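Local coordinates for protein SSD1 (Saccharomyces cerevisiae S288C, PDB 7AM1) that binds mRNA and represses its translation as a non-enzymatic member of the RNase II family, with an RNA recognition site different from that of its nuclease relatives, at residues A[280-285]-A[315-320]; A[356-361]-A[389-394]; A[593-598]-A[738-743]. All coordinates share one frame; numbering follows the deposited sequence.

Contact 1 (A[280-285]-A[315-320]); sequences EKLFVA and IDSILR
Leu282 and Val284 of strand 281-289 meet Ser317 and Arg320 on one flank of helix 311-321. The two strand residues are two apart, so both CB atoms point at the helix, while Phe283 between them points away and packs on Phe250. Leu282 makes the closest approach with a single methyl. Leu282 CD1 lies 3.5 Å from Ser317 OG and 3.6 Å from Ser317 CB. The second torsion explains the reach: at chi2 180° CD1 lies anti to CA, so the chain runs extended from CA to CD1. Ser317 presents both its side-chain atoms to this methyl, and no hydrogen bond crosses between the segments. The hydroxyl is buried but not without a partner, since Ser222 OG stands in a weak hydrogen bond with it.

Val284 meets the helix about one turn further along, at Arg320. Val284 CG2 touches Arg320 CB at 3.9 Å and Arg320 CG at 4.1 Å. The two side chains cross at about a right angle, and it is the aliphatic base of the arginine that does the packing. Arg320 then bends at chi2 (-73°) and brings its charged end back over its own helix. There Arg320 NE lies 3.1 Å from Asp316 OD1, one turn earlier. The oxygen stands well out of the guanidinium plane, so this salt bridge rests on charge and not on an aligned N-H. CB and CG thus pack on the strand, while the guanidinium lies beside Asp316 of its own helix.

Leu305 of the neighbouring strand 298-307 also touches Val284, Ser317 and Arg320. On another flank of the helix, Ile318 packs on helix 689-725. The whole is a helix laid against an antiparallel five-stranded sheet, within the second cold-shock domain, an OB-fold module of the RNase II family.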
loop_
_atom_site.group_PDB
_atom_site.type_symbol
_atom_site.label_atom_id
_atom_site.label_comp_id
_atom_site.label_asym_id
_atom_site.label_seq_id
_atom_site.Cartn_x
_atom_site.Cartn_y
_atom_site.Cartn_z
ATOM N N GLU A 280 -28.499 3.396 -1.241
ATOM C CA GLU A 280 -27.599 2.302 -1.586
ATOM C C GLU A 280 -26.925 2.526 -2.937
ATOM O O GLU A 280 -26.448 1.571 -3.559
ATOM C CB GLU A 280 -28.363 0.976 -1.587
ATOM C CG GLU A 280 -28.939 0.596 -0.220
ATOM C CD GLU A 280 -28.011 -0.255 0.627
ATOM O OE1 GLU A 280 -27.671 -1.384 0.214
ATOM O OE2 GLU A 280 -27.629 0.210 1.721
ATOM N N LYS A 281 -26.885 3.772 -3.405
ATOM C CA LYS A 281 -26.249 4.115 -4.667
ATOM C C LYS A 281 -24.906 4.784 -4.402
ATOM O O LYS A 281 -24.748 5.522 -3.422
ATOM C CB LYS A 281 -27.133 5.049 -5.496
ATOM C CG LYS A 281 -28.437 4.419 -5.977
ATOM C CD LYS A 281 -28.208 3.329 -7.013
ATOM C CE LYS A 281 -29.532 2.776 -7.530
ATOM N NZ LYS A 281 -29.381 2.058 -8.824
ATOM N N LEU A 282 -23.938 4.520 -5.270
ATOM C CA LEU A 282 -22.626 5.143 -5.182
ATOM C C LEU A 282 -22.552 6.290 -6.179
ATOM O O LEU A 282 -22.912 6.126 -7.350
ATOM C CB LEU A 282 -21.517 4.128 -5.454
ATOM C CG LEU A 282 -21.072 3.293 -4.251
ATOM C CD1 LEU A 282 -19.971 2.326 -4.659
ATOM C CD2 LEU A 282 -20.598 4.173 -3.099
ATOM N N PHE A 283 -22.110 7.449 -5.706
ATOM C CA PHE A 283 -21.871 8.601 -6.557
ATOM C C PHE A 283 -20.401 8.992 -6.482
ATOM O O PHE A 283 -19.679 8.614 -5.555
ATOM C CB PHE A 283 -22.744 9.788 -6.140
ATOM C CG PHE A 283 -24.221 9.528 -6.262
ATOM C CD1 PHE A 283 -24.915 8.952 -5.214
ATOM C CD2 PHE A 283 -24.913 9.857 -7.415
ATOM C CE1 PHE A 283 -26.275 8.710 -5.308
ATOM C CE2 PHE A 283 -26.276 9.619 -7.513
ATOM C CZ PHE A 283 -26.952 9.042 -6.460
ATOM N N VAL A 284 -19.960 9.756 -7.473
ATOM C CA VAL A 284 -18.649 10.392 -7.455
ATOM C C VAL A 284 -18.869 11.893 -7.338
ATOM O O VAL A 284 -19.713 12.459 -8.044
ATOM C CB VAL A 284 -17.830 10.042 -8.707
ATOM C CG1 VAL A 284 -16.474 10.724 -8.658
ATOM C CG2 VAL A 284 -17.652 8.531 -8.821
ATOM N N ALA A 285 -18.125 12.534 -6.437
ATOM C CA ALA A 285 -18.246 13.964 -6.194
ATOM C C ALA A 285 -16.871 14.620 -6.245
ATOM O O ALA A 285 -15.834 13.956 -6.163
ATOM C CB ALA A 285 -18.914 14.241 -4.840
ATOM N N ILE A 315 -15.615 -2.165 -8.228
ATOM C CA ILE A 315 -14.301 -1.922 -8.811
ATOM C C ILE A 315 -14.258 -0.550 -9.473
ATOM O O ILE A 315 -13.282 0.196 -9.327
ATOM C CB ILE A 315 -13.941 -3.034 -9.812
ATOM C CG1 ILE A 315 -13.987 -4.401 -9.128
ATOM C CG2 ILE A 315 -12.564 -2.767 -10.433
ATOM C CD1 ILE A 315 -13.077 -4.528 -7.922
ATOM N N ASP A 316 -15.305 -0.203 -10.225
ATOM C CA ASP A 316 -15.379 1.125 -10.822
ATOM C C ASP A 316 -15.253 2.205 -9.755
ATOM O O ASP A 316 -14.576 3.219 -9.960
ATOM C CB ASP A 316 -16.692 1.266 -11.591
ATOM C CG ASP A 316 -16.692 2.436 -12.551
ATOM O OD1 ASP A 316 -15.664 3.137 -12.647
ATOM O OD2 ASP A 316 -17.727 2.654 -13.216
ATOM N N SER A 317 -15.881 1.989 -8.596
ATOM C CA SER A 317 -15.835 2.976 -7.522
ATOM C C SER A 317 -14.433 3.101 -6.942
ATOM O O SER A 317 -13.984 4.208 -6.618
ATOM C CB SER A 317 -16.829 2.596 -6.426
ATOM O OG SER A 317 -16.656 3.412 -5.282
ATOM N N ILE A 318 -13.728 1.976 -6.798
ATOM C CA ILE A 318 -12.345 2.022 -6.336
ATOM C C ILE A 318 -11.490 2.820 -7.309
ATOM O O ILE A 318 -10.665 3.646 -6.901
ATOM C CB ILE A 318 -11.793 0.596 -6.139
ATOM C CG1 ILE A 318 -12.451 -0.044 -4.915
ATOM C CG2 ILE A 318 -10.258 0.621 -6.020
ATOM C CD1 ILE A 318 -12.221 -1.528 -4.787
ATOM N N LEU A 319 -11.679 2.597 -8.611
ATOM C CA LEU A 319 -10.885 3.308 -9.607
ATOM C C LEU A 319 -11.174 4.805 -9.576
ATOM O O LEU A 319 -10.247 5.625 -9.566
ATOM C CB LEU A 319 -11.146 2.729 -10.998
ATOM C CG LEU A 319 -10.510 1.367 -11.292
ATOM C CD1 LEU A 319 -11.063 0.791 -12.584
ATOM C CD2 LEU A 319 -8.993 1.476 -11.370
ATOM N N ARG A 320 -12.460 5.181 -9.573
ATOM C CA ARG A 320 -12.823 6.595 -9.584
ATOM C C ARG A 320 -12.374 7.294 -8.309
ATOM O O ARG A 320 -11.913 8.442 -8.348
ATOM C CB ARG A 320 -14.332 6.777 -9.727
ATOM C CG ARG A 320 -15.018 6.143 -10.912
ATOM C CD ARG A 320 -14.733 6.857 -12.204
ATOM N NE ARG A 320 -15.233 6.078 -13.331
ATOM C CZ ARG A 320 -16.495 6.118 -13.756
ATOM N NH1 ARG A 320 -17.375 6.912 -13.159
ATOM N NH2 ARG A 320 -16.880 5.378 -14.784
#

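Contact 2 (A[356-361]-A[389-394]); sequences RNFTDT and TLELGC
Arg356 and Glu391 face each other within the RNB domain, between edge strand 356-358 and strand 389-397 of one mixed sheet. Strands 462-472 and 446-456 lie between them, so the contact is made by side chains alone.

Glu391 can be followed outward from its backbone. CB points toward strand 356-358. CG lies anti to the backbone N (chi1 170°), and the chain stays extended to CD, which carries the carboxylate toward the Arg356 guanidinium. The side chain also packs on Val452 and Tyr364. At the tip the two oxygens have different neighbours. Glu391 OE1 is the oxygen nearer the arginine, 3.9 Å from Arg356 NH2, a long salt bridge. It approaches the edge of the guanidinium, near its plane, while the carboxylate plane is turned 88° from that group. Glu391 OE2 accepts a hydrogen bond from water 1 at 2.8 Å and is also hydrogen-bonded to His381 NE2. Glu391 OE2 lies 4.4 Å from Phe358 CE1, oblique to the ring.

Arg356 comes from the opposite direction, extended from CG to NE. Trp466 forms a cation-pi pair with it. Phe358 CZ sits 3.3 Å above the plane of the Arg356 guanidinium, offset toward its rim. The carboxylate is held by His381 and water 1, with Arg356 at longer range. Water 1 also links the two groups: it lies in the guanidinium plane, at its edge, and accepts a weak hydrogen bond from Arg356 NH2 at 2.7 Å.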
loop_
_atom_site.group_PDB
_atom_site.type_symbol
_atom_site.label_atom_id
_atom_site.label_comp_id
_atom_site.label_asym_id
_atom_site.label_seq_id
_atom_site.Cartn_x
_atom_site.Cartn_y
_atom_site.Cartn_z
ATOM N N ARG A 356 23.411 -0.757 -29.958
ATOM C CA ARG A 356 24.183 -1.959 -29.674
ATOM C C ARG A 356 23.301 -3.174 -29.922
ATOM O O ARG A 356 22.200 -3.276 -29.376
ATOM C CB ARG A 356 24.698 -1.957 -28.236
ATOM C CG ARG A 356 25.544 -3.187 -27.891
ATOM C CD ARG A 356 26.346 -3.001 -26.604
ATOM N NE ARG A 356 27.016 -4.238 -26.204
ATOM C CZ ARG A 356 27.627 -4.427 -25.037
ATOM N NH1 ARG A 356 27.664 -3.459 -24.132
ATOM N NH2 ARG A 356 28.204 -5.592 -24.775
ATOM N N ASN A 357 23.778 -4.089 -30.755
ATOM C CA ASN A 357 22.944 -5.170 -31.260
ATOM C C ASN A 357 23.154 -6.426 -30.423
ATOM O O ASN A 357 24.282 -6.909 -30.290
ATOM C CB ASN A 357 23.249 -5.442 -32.731
ATOM C CG ASN A 357 22.232 -6.362 -33.364
ATOM O OD1 ASN A 357 22.167 -7.547 -33.039
ATOM N ND2 ASN A 357 21.423 -5.820 -34.269
ATOM N N PHE A 358 22.063 -6.943 -29.856
ATOM C CA PHE A 358 22.069 -8.193 -29.107
ATOM C C PHE A 358 21.185 -9.239 -29.784
ATOM O O PHE A 358 20.595 -10.085 -29.110
ATOM C CB PHE A 358 21.584 -7.988 -27.666
ATOM C CG PHE A 358 22.473 -7.114 -26.823
ATOM C CD1 PHE A 358 23.667 -7.599 -26.310
ATOM C CD2 PHE A 358 22.092 -5.816 -26.508
ATOM C CE1 PHE A 358 24.481 -6.795 -25.520
ATOM C CE2 PHE A 358 22.900 -5.004 -25.723
ATOM C CZ PHE A 358 24.089 -5.493 -25.223
ATOM N N THR A 359 21.079 -9.204 -31.113
ATOM C CA THR A 359 20.139 -10.074 -31.808
ATOM C C THR A 359 20.755 -11.389 -32.272
ATOM O O THR A 359 20.010 -12.293 -32.669
ATOM C CB THR A 359 19.538 -9.361 -33.027
ATOM O OG1 THR A 359 20.577 -9.033 -33.956
ATOM C CG2 THR A 359 18.816 -8.087 -32.608
ATOM N N ASP A 360 22.081 -11.521 -32.235
ATOM C CA ASP A 360 22.737 -12.764 -32.628
ATOM C C ASP A 360 22.478 -13.821 -31.562
ATOM O O ASP A 360 23.060 -13.771 -30.473
ATOM C CB ASP A 360 24.234 -12.538 -32.825
ATOM C CG ASP A 360 24.918 -13.713 -33.497
ATOM O OD1 ASP A 360 24.402 -14.845 -33.398
ATOM O OD2 ASP A 360 25.977 -13.502 -34.126
ATOM N N THR A 361 21.590 -14.770 -31.866
ATOM C CA THR A 361 21.238 -15.815 -30.912
ATOM C C THR A 361 22.371 -16.809 -30.682
ATOM O O THR A 361 22.237 -17.677 -29.810
ATOM C CB THR A 361 19.979 -16.550 -31.380
ATOM O OG1 THR A 361 20.152 -17.021 -32.721
ATOM C CG2 THR A 361 18.771 -15.617 -31.324
ATOM N N THR A 389 35.717 -13.016 -16.626
ATOM C CA THR A 389 34.606 -12.126 -16.338
ATOM C C THR A 389 33.322 -12.692 -16.920
ATOM O O THR A 389 33.334 -13.406 -17.927
ATOM C CB THR A 389 34.841 -10.715 -16.906
ATOM O OG1 THR A 389 34.709 -10.742 -18.333
ATOM C CG2 THR A 389 36.227 -10.205 -16.534
ATOM N N LEU A 390 32.213 -12.352 -16.275
ATOM C CA LEU A 390 30.874 -12.635 -16.765
ATOM C C LEU A 390 30.199 -11.326 -17.151
ATOM O O LEU A 390 30.681 -10.232 -16.843
ATOM C CB LEU A 390 30.036 -13.367 -15.710
ATOM C CG LEU A 390 30.610 -14.644 -15.101
ATOM C CD1 LEU A 390 29.642 -15.217 -14.070
ATOM C CD2 LEU A 390 30.913 -15.669 -16.181
ATOM N N GLU A 391 29.064 -11.449 -17.825
ATOM C CA GLU A 391 28.285 -10.299 -18.259
ATOM C C GLU A 391 26.820 -10.539 -17.935
ATOM O O GLU A 391 26.261 -11.573 -18.309
ATOM C CB GLU A 391 28.470 -10.061 -19.758
ATOM C CG GLU A 391 27.538 -9.046 -20.358
ATOM C CD GLU A 391 27.905 -8.720 -21.787
ATOM O OE1 GLU A 391 29.044 -8.257 -22.011
ATOM O OE2 GLU A 391 27.064 -8.931 -22.684
ATOM N N LEU A 392 26.209 -9.594 -17.227
ATOM C CA LEU A 392 24.770 -9.585 -16.992
ATOM C C LEU A 392 24.187 -8.415 -17.778
ATOM O O LEU A 392 24.471 -7.252 -17.467
ATOM C CB LEU A 392 24.439 -9.457 -15.508
ATOM C CG LEU A 392 22.937 -9.441 -15.212
ATOM C CD1 LEU A 392 22.362 -10.844 -15.331
ATOM C CD2 LEU A 392 22.642 -8.832 -13.852
ATOM N N GLY A 393 23.405 -8.718 -18.809
ATOM C CA GLY A 393 22.720 -7.698 -19.588
ATOM C C GLY A 393 21.296 -7.535 -19.114
ATOM O O GLY A 393 20.567 -8.517 -18.944
ATOM N N CYS A 394 20.892 -6.282 -18.900
ATOM C CA CYS A 394 19.563 -5.937 -18.407
ATOM C C CYS A 394 18.902 -5.005 -19.409
ATOM O O CYS A 394 19.386 -3.892 -19.633
ATOM C CB CYS A 394 19.658 -5.293 -17.024
ATOM S SG CYS A 394 20.601 -6.298 -15.850
HETATM O O HOH W 1 28.657 -8.277 -24.937
#

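Contact 3 (A[593-598]-A[738-743]); sequences QNFGYN and VLQVYE
Phe595, at the C-terminal end of helix 582-595, reaches Leu739 and Gln740 of strand 732-741. The helix belongs to the RNB domain and ends in a Schellman motif at Gly596. The strand belongs to the C-terminal domain and carries a classic beta bulge, where Leu739 and Gln740 both face Asp747.

The apolar part is small. Phe595 CZ lies 4.2 Å from Leu739 CD1, and Leu626 of helix 617-629 packs on both side chains.

The ring's other contacts are with polar atoms. Leu739 O meets its edge in plane, 3.2 Å from Phe595 CZ. The Gln740 amide lies oblique to the ring, their planes 72° apart, with NE2 3.6 Å from Phe595 CZ.

Hydrogen bonds fix that amide. Gln740 bends at chi2 (-68°), which folds NE2 back to donate to Leu739 O at 2.8 Å. A leucine in its place would probably leave this carbonyl without its side-chain donor and break the water link to the helix. That link is water 2, which accepts from Gln740 NE2 at 3.0 Å and, weakly, from Asn594 ND2 at 3.4 Å.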
loop_
_atom_site.group_PDB
_atom_site.type_symbol
_atom_site.label_atom_id
_atom_site.label_comp_id
_atom_site.label_asym_id
_atom_site.label_seq_id
_atom_site.Cartn_x
_atom_site.Cartn_y
_atom_site.Cartn_z
ATOM N N GLN A 593 11.935 -3.768 21.651
ATOM C CA GLN A 593 12.643 -4.008 22.902
ATOM C C GLN A 593 11.737 -4.702 23.912
ATOM O O GLN A 593 12.179 -5.604 24.635
ATOM C CB GLN A 593 13.191 -2.693 23.451
ATOM C CG GLN A 593 14.435 -2.215 22.715
ATOM C CD GLN A 593 15.056 -0.980 23.338
ATOM O OE1 GLN A 593 14.384 -0.210 24.025
ATOM N NE2 GLN A 593 16.352 -0.795 23.114
ATOM N N ASN A 594 10.462 -4.309 23.968
ATOM C CA ASN A 594 9.510 -5.049 24.786
ATOM C C ASN A 594 9.431 -6.501 24.330
ATOM O O ASN A 594 9.295 -7.413 25.155
ATOM C CB ASN A 594 8.129 -4.395 24.725
ATOM C CG ASN A 594 8.099 -3.028 25.381
ATOM O OD1 ASN A 594 8.975 -2.687 26.175
ATOM N ND2 ASN A 594 7.072 -2.244 25.067
ATOM N N PHE A 595 9.530 -6.735 23.018
ATOM C CA PHE A 595 9.551 -8.098 22.502
ATOM C C PHE A 595 10.806 -8.854 22.928
ATOM O O PHE A 595 10.808 -10.089 22.902
ATOM C CB PHE A 595 9.470 -8.099 20.970
ATOM C CG PHE A 595 8.169 -7.577 20.413
ATOM C CD1 PHE A 595 7.027 -7.498 21.196
ATOM C CD2 PHE A 595 8.092 -7.182 19.087
ATOM C CE1 PHE A 595 5.840 -7.026 20.668
ATOM C CE2 PHE A 595 6.912 -6.709 18.556
ATOM C CZ PHE A 595 5.782 -6.631 19.346
ATOM N N GLY A 596 11.864 -8.144 23.320
ATOM C CA GLY A 596 13.122 -8.760 23.694
ATOM C C GLY A 596 14.229 -8.618 22.673
ATOM O O GLY A 596 15.317 -9.167 22.889
ATOM N N TYR A 597 13.999 -7.902 21.578
ATOM C CA TYR A 597 15.017 -7.664 20.563
ATOM C C TYR A 597 15.644 -6.295 20.798
ATOM O O TYR A 597 14.934 -5.287 20.863
ATOM C CB TYR A 597 14.415 -7.733 19.158
ATOM C CG TYR A 597 13.820 -9.078 18.808
ATOM C CD1 TYR A 597 12.491 -9.368 19.089
ATOM C CD2 TYR A 597 14.585 -10.055 18.192
ATOM C CE1 TYR A 597 11.948 -10.598 18.768
ATOM C CE2 TYR A 597 14.052 -11.283 17.866
ATOM C CZ TYR A 597 12.736 -11.552 18.156
ATOM O OH TYR A 597 12.212 -12.782 17.829
ATOM N N ASN A 598 16.969 -6.264 20.921
ATOM C CA ASN A 598 17.690 -5.032 21.218
ATOM C C ASN A 598 18.697 -4.698 20.122
ATOM O O ASN A 598 19.747 -4.113 20.392
ATOM C CB ASN A 598 18.389 -5.131 22.576
ATOM C CG ASN A 598 17.432 -5.488 23.708
ATOM O OD1 ASN A 598 17.418 -6.621 24.191
ATOM N ND2 ASN A 598 16.623 -4.520 24.129
ATOM N N VAL A 738 -0.484 -12.165 18.709
ATOM C CA VAL A 738 -0.684 -10.862 19.333
ATOM C C VAL A 738 0.518 -9.981 19.024
ATOM O O VAL A 738 1.664 -10.368 19.275
ATOM C CB VAL A 738 -0.884 -11.010 20.849
ATOM C CG1 VAL A 738 -1.034 -9.643 21.505
ATOM C CG2 VAL A 738 -2.088 -11.897 21.140
ATOM N N LEU A 739 0.258 -8.789 18.489
ATOM C CA LEU A 739 1.316 -7.860 18.106
ATOM C C LEU A 739 1.489 -6.719 19.097
ATOM O O LEU A 739 2.624 -6.326 19.387
ATOM C CB LEU A 739 1.025 -7.298 16.711
ATOM C CG LEU A 739 2.145 -6.525 16.015
ATOM C CD1 LEU A 739 3.419 -7.344 15.956
ATOM C CD2 LEU A 739 1.707 -6.126 14.611
ATOM N N GLN A 740 0.387 -6.185 19.627
ATOM C CA GLN A 740 0.424 -5.112 20.609
ATOM C C GLN A 740 -0.722 -5.305 21.594
ATOM O O GLN A 740 -1.812 -5.741 21.214
ATOM C CB GLN A 740 0.309 -3.729 19.950
ATOM C CG GLN A 740 1.574 -3.239 19.238
ATOM C CD GLN A 740 2.707 -2.929 20.200
ATOM O OE1 GLN A 740 2.744 -1.865 20.820
ATOM N NE2 GLN A 740 3.633 -3.863 20.334
ATOM N N VAL A 741 -0.475 -4.955 22.851
ATOM C CA VAL A 741 -1.481 -5.030 23.902
ATOM C C VAL A 741 -1.753 -3.624 24.413
ATOM O O VAL A 741 -0.830 -2.820 24.582
ATOM C CB VAL A 741 -1.032 -5.956 25.051
ATOM C CG1 VAL A 741 -2.032 -5.915 26.190
ATOM C CG2 VAL A 741 -0.879 -7.381 24.547
ATOM N N TYR A 742 -3.027 -3.329 24.647
ATOM C CA TYR A 742 -3.455 -2.039 25.160
ATOM C C TYR A 742 -4.337 -2.263 26.384
ATOM O O TYR A 742 -4.602 -3.398 26.789
ATOM C CB TYR A 742 -4.197 -1.235 24.086
ATOM C CG TYR A 742 -3.481 -1.175 22.753
ATOM C CD1 TYR A 742 -2.368 -0.364 22.573
ATOM C CD2 TYR A 742 -3.915 -1.936 21.675
ATOM C CE1 TYR A 742 -1.709 -0.307 21.350
ATOM C CE2 TYR A 742 -3.268 -1.889 20.454
ATOM C CZ TYR A 742 -2.166 -1.071 20.294
ATOM O OH TYR A 742 -1.520 -1.027 19.077
ATOM N N GLU A 743 -4.800 -1.157 26.967
ATOM C CA GLU A 743 -5.559 -1.219 28.211
ATOM C C GLU A 743 -6.898 -1.934 28.046
ATOM O O GLU A 743 -7.362 -2.599 28.980
ATOM C CB GLU A 743 -5.764 0.200 28.749
ATOM C CG GLU A 743 -6.449 1.145 27.778
ATOM C CD GLU A 743 -6.853 2.449 28.431
ATOM O OE1 GLU A 743 -6.451 2.680 29.594
ATOM O OE2 GLU A 743 -7.573 3.238 27.781
HETATM O O HOH W 2 5.836 -3.861 22.392
#

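Overall arrangement
The three contacts follow one another along the chain, each closing before the next opens, and none touches another. Contact 1 lies in the second cold-shock domain and contact 2 in the RNB domain, with centres about 48 Å apart. Contact 3 ties the RNB domain to the C-terminal domain. Its centre is about 39 Å from that of contact 1, on the opposite side of the chain's centre, and about 51 Å from that of contact 2. Even the nearest atoms of contacts 1 and 3 are about 24 Å apart. Contacts 1 and 2 each pack within one domain, whereas contact 3 joins two. Ssd1 is a pseudonuclease, and these contacts mark packing within and between its domains.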